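Local coordinates for mandelate racemase/muconate lactonizing protein (Geobacillus sp., PDB 3N4F) that probably catalyses a magnesium-dependent reaction on a carboxylate substrate, as its relatives in the enolase superfamily do, at residues Gly24-Ser29 with Asp338-Glu343. Numbering follows the deposited sequence.
Sequences GERARS and DDITIE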
ATOM      1  N   GLY A  24       3.946  13.062 -11.389  1.00 14.93           N
ATOM      2  CA  GLY A  24       2.982  12.539 -12.328  1.00 15.16           C
ATOM      3  C   GLY A  24       1.546  12.759 -11.880  1.00 15.53           C
ATOM      4  O   GLY A  24       1.242  13.692 -11.115  1.00 16.03           O
ATOM      5  N   GLU A  25       0.674  11.874 -12.346  1.00 14.89           N
ATOM      6  CA  GLU A  25      -0.767  12.054 -12.224  1.00 15.09           C
ATOM      7  C   GLU A  25      -1.513  10.732 -12.140  1.00 13.36           C
ATOM      8  O   GLU A  25      -1.166   9.751 -12.817  1.00 11.94           O
ATOM      9  CB  GLU A  25      -1.309  12.842 -13.426  1.00 17.31           C
ATOM     10  CG  GLU A  25      -1.011  14.336 -13.383  1.00 39.06           C
ATOM     11  CD  GLU A  25      -1.584  15.095 -14.571  1.00 19.97           C
ATOM     12  OE1 GLU A  25      -2.364  14.496 -15.355  1.00 39.91           O
ATOM     13  OE2 GLU A  25      -1.254  16.297 -14.715  1.00 39.94           O
ATOM     14  N   ARG A  26      -2.520  10.725 -11.276  1.00 12.57           N
ATOM     15  CA  ARG A  26      -3.577   9.730 -11.280  1.00 13.65           C
ATOM     16  C   ARG A  26      -4.357   9.768 -12.584  1.00 13.36           C
ATOM     17  O   ARG A  26      -4.484  10.823 -13.216  1.00 14.44           O
ATOM     18  CB  ARG A  26      -4.581  10.058 -10.173  1.00 13.91           C
ATOM     19  CG  ARG A  26      -4.492   9.187  -9.023  1.00 22.39           C
ATOM     20  CD  ARG A  26      -5.353   9.733  -7.895  1.00 13.02           C
ATOM     21  NE  ARG A  26      -4.631   9.452  -6.683  1.00 20.51           N
ATOM     22  CZ  ARG A  26      -4.174  10.357  -5.840  1.00 13.93           C
ATOM     23  NH1 ARG A  26      -4.400  11.660  -6.036  1.00 20.43           N
ATOM     24  NH2 ARG A  26      -3.470   9.944  -4.797  1.00 20.71           N
ATOM     25  N   ALA A  27      -4.910   8.620 -12.959  1.00 13.24           N
ATOM     26  CA  ALA A  27      -5.751   8.513 -14.153  1.00 12.94           C
ATOM     27  C   ALA A  27      -7.047   9.320 -13.979  1.00 12.06           C
ATOM     28  O   ALA A  27      -7.582   9.872 -14.943  1.00 12.96           O
ATOM     29  CB  ALA A  27      -6.059   7.049 -14.454  1.00 13.02           C
ATOM     30  N   ARG A  28      -7.521   9.434 -12.740  1.00 10.18           N
ATOM     31  CA  ARG A  28      -8.739  10.163 -12.480  1.00  9.35           C
ATOM     32  C   ARG A  28      -8.600  10.905 -11.156  1.00  8.31           C
ATOM     33  O   ARG A  28      -8.139  10.340 -10.170  1.00  7.34           O
ATOM     34  CB  ARG A  28      -9.952   9.202 -12.446  1.00  9.67           C
ATOM     35  CG  ARG A  28     -11.332   9.900 -12.275  1.00 11.12           C
ATOM     36  CD  ARG A  28     -12.494   8.890 -12.184  1.00  9.69           C
ATOM     37  NE  ARG A  28     -12.439   8.154 -10.920  1.00 10.92           N
ATOM     38  CZ  ARG A  28     -12.144   6.866 -10.801  1.00  9.48           C
ATOM     39  NH1 ARG A  28     -11.882   6.114 -11.881  1.00 11.65           N
ATOM     40  NH2 ARG A  28     -12.132   6.325  -9.588  1.00 11.17           N
ATOM     41  N   SER A  29      -8.978  12.178 -11.149  1.00  8.25           N
ATOM     42  CA  SER A  29      -8.798  12.994  -9.954  1.00  9.48           C
ATOM     43  C   SER A  29      -9.645  12.413  -8.825  1.00  8.96           C
ATOM     44  O   SER A  29     -10.798  12.026  -9.039  1.00  8.91           O
ATOM     45  CB  SER A  29      -9.181  14.446 -10.236  1.00 10.78           C
ATOM     46  OG  SER A  29      -8.925  15.253  -9.097  1.00  9.32           O
ATOM     47  N   ASP A 338      -3.886   2.138  -7.070  1.00 12.16           N
ATOM     48  CA  ASP A 338      -4.297   3.434  -7.630  1.00 13.55           C
ATOM     49  C   ASP A 338      -3.586   3.512  -8.986  1.00 13.04           C
ATOM     50  O   ASP A 338      -2.381   3.261  -9.063  1.00 13.14           O
ATOM     51  CB  ASP A 338      -3.802   4.561  -6.700  1.00 14.82           C
ATOM     52  CG  ASP A 338      -4.565   5.886  -6.864  1.00 19.06           C
ATOM     53  OD1 ASP A 338      -5.516   5.987  -7.652  1.00 15.59           O
ATOM     54  OD2 ASP A 338      -4.214   6.847  -6.139  1.00 16.42           O
ATOM     55  N   ASP A 339      -4.331   3.829 -10.044  1.00 13.36           N
ATOM     56  CA  ASP A 339      -3.781   3.945 -11.406  1.00 14.10           C
ATOM     57  C   ASP A 339      -3.051   5.271 -11.571  1.00 13.49           C
ATOM     58  O   ASP A 339      -3.674   6.324 -11.683  1.00 13.64           O
ATOM     59  CB  ASP A 339      -4.896   3.819 -12.454  1.00 16.69           C
ATOM     60  CG  ASP A 339      -4.367   3.690 -13.890  1.00 25.85           C
ATOM     61  OD1 ASP A 339      -3.145   3.789 -14.140  1.00 18.34           O
ATOM     62  OD2 ASP A 339      -5.200   3.494 -14.792  1.00 19.26           O
ATOM     63  N   ILE A 340      -1.719   5.211 -11.530  1.00 12.06           N
ATOM     64  CA  ILE A 340      -0.878   6.398 -11.556  1.00 10.60           C
ATOM     65  C   ILE A 340       0.206   6.276 -12.637  1.00 10.98           C
ATOM     66  O   ILE A 340       0.806   5.214 -12.796  1.00 10.94           O
ATOM     67  CB  ILE A 340      -0.221   6.626 -10.171  1.00  9.39           C
ATOM     68  CG1 ILE A 340      -1.306   6.819  -9.085  1.00  8.05           C
ATOM     69  CG2 ILE A 340       0.709   7.822 -10.208  1.00  9.56           C
ATOM     70  CD1 ILE A 340      -0.784   6.698  -7.617  1.00  8.62           C
ATOM     71  N   THR A 341       0.454   7.367 -13.364  1.00 11.11           N
ATOM     72  CA  THR A 341       1.617   7.456 -14.235  1.00 12.27           C
ATOM     73  C   THR A 341       2.625   8.445 -13.646  1.00 11.46           C
ATOM     74  O   THR A 341       2.355   9.646 -13.570  1.00 11.49           O
ATOM     75  CB  THR A 341       1.252   7.885 -15.682  1.00 13.96           C
ATOM     76  OG1 THR A 341       0.314   6.956 -16.241  1.00 17.55           O
ATOM     77  CG2 THR A 341       2.498   7.931 -16.575  1.00 18.66           C
ATOM     78  N   ILE A 342       3.781   7.928 -13.234  1.00 10.87           N
ATOM     79  CA  ILE A 342       4.916   8.760 -12.807  1.00 10.55           C
ATOM     80  C   ILE A 342       5.924   8.836 -13.960  1.00 10.64           C
ATOM     81  O   ILE A 342       6.376   7.798 -14.441  1.00  9.13           O
ATOM     82  CB  ILE A 342       5.619   8.165 -11.595  1.00 11.35           C
ATOM     83  CG1 ILE A 342       4.661   8.073 -10.380  1.00  9.79           C
ATOM     84  CG2 ILE A 342       6.908   8.950 -11.263  1.00 10.82           C
ATOM     85  CD1 ILE A 342       4.069   9.403  -9.926  1.00 11.34           C
ATOM     86  N   GLU A 343       6.260  10.049 -14.393  1.00 11.82           N
ATOM     87  CA  GLU A 343       7.294  10.239 -15.434  1.00 14.35           C
ATOM     88  C   GLU A 343       8.643   9.660 -15.017  1.00 14.29           C
ATOM     89  O   GLU A 343       9.131   9.935 -13.929  1.00 14.92           O
ATOM     90  CB  GLU A 343       7.453  11.730 -15.769  1.00 16.55           C
ATOM     91  CG  GLU A 343       6.176  12.377 -16.296  1.00 39.26           C
ATOM     92  CD  GLU A 343       5.711  11.755 -17.605  1.00 19.71           C
ATOM     93  OE1 GLU A 343       6.486  11.796 -18.589  1.00 39.99           O
ATOM     94  OE2 GLU A 343       4.573  11.221 -17.650  1.00 39.73           O
TER
HETATM   95  O   HOH W   1      -2.117   8.625 -15.107  1.00 29.64           O
HETATM   96  O   HOH W   2      -1.748   7.057  -4.553  1.00 16.12           O
HETATM   97  O   HOH W   3      -6.926   7.153 -10.365  1.00 23.77           O
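Arg-26 and Asp-338 form a buried salt bridge beside the short antiparallel pairing of strand 24-26 with strand 340-342. Arg-26 NE donates to Asp-338 OD2 at 2.7 Å in an almost straight bond (178°), reaching the syn side of the carboxylate with the two flat groups nearly coplanar. CG of Asp-338 is turned anti to the backbone N (chi1 -159°), which swings the carboxylate across the arginine chain at a slant, OD1 lying 3.6 Å from Arg-26 CG. A water donates to OD2 and weakly accepts from Arg-26 NH2, while NH1 is hydrogen-bonded to the carbonyl of Gly-40, so two firm bonds, from NE and NH1, fix the guanidinium. Next to the ion pair, CG1 of Ile-340 packs against Arg-26 CG at 4.0 Å, and both side chains meet Cys-43 of strand 42-52. Two backbone bonds join Glu-25 and Thr-341, and beyond them Ala-27 N donates to Asp-339 O at 2.9 Å. The methyl of Ala-27 lies 3.7 Å from Asp-339 OD2, an oxygen whose charge is met by Lys-162. A methionine in place of Arg-26 would probably leave the buried Asp-338 carboxylate without its cationic mate and the Gly-40 carbonyl without this donor. Backbone bonds and an ion pair thus together join strand 14-30 to the chain that leaves barrel strand 335-337, the salt bridge giving a buried carboxylate its cationic partner.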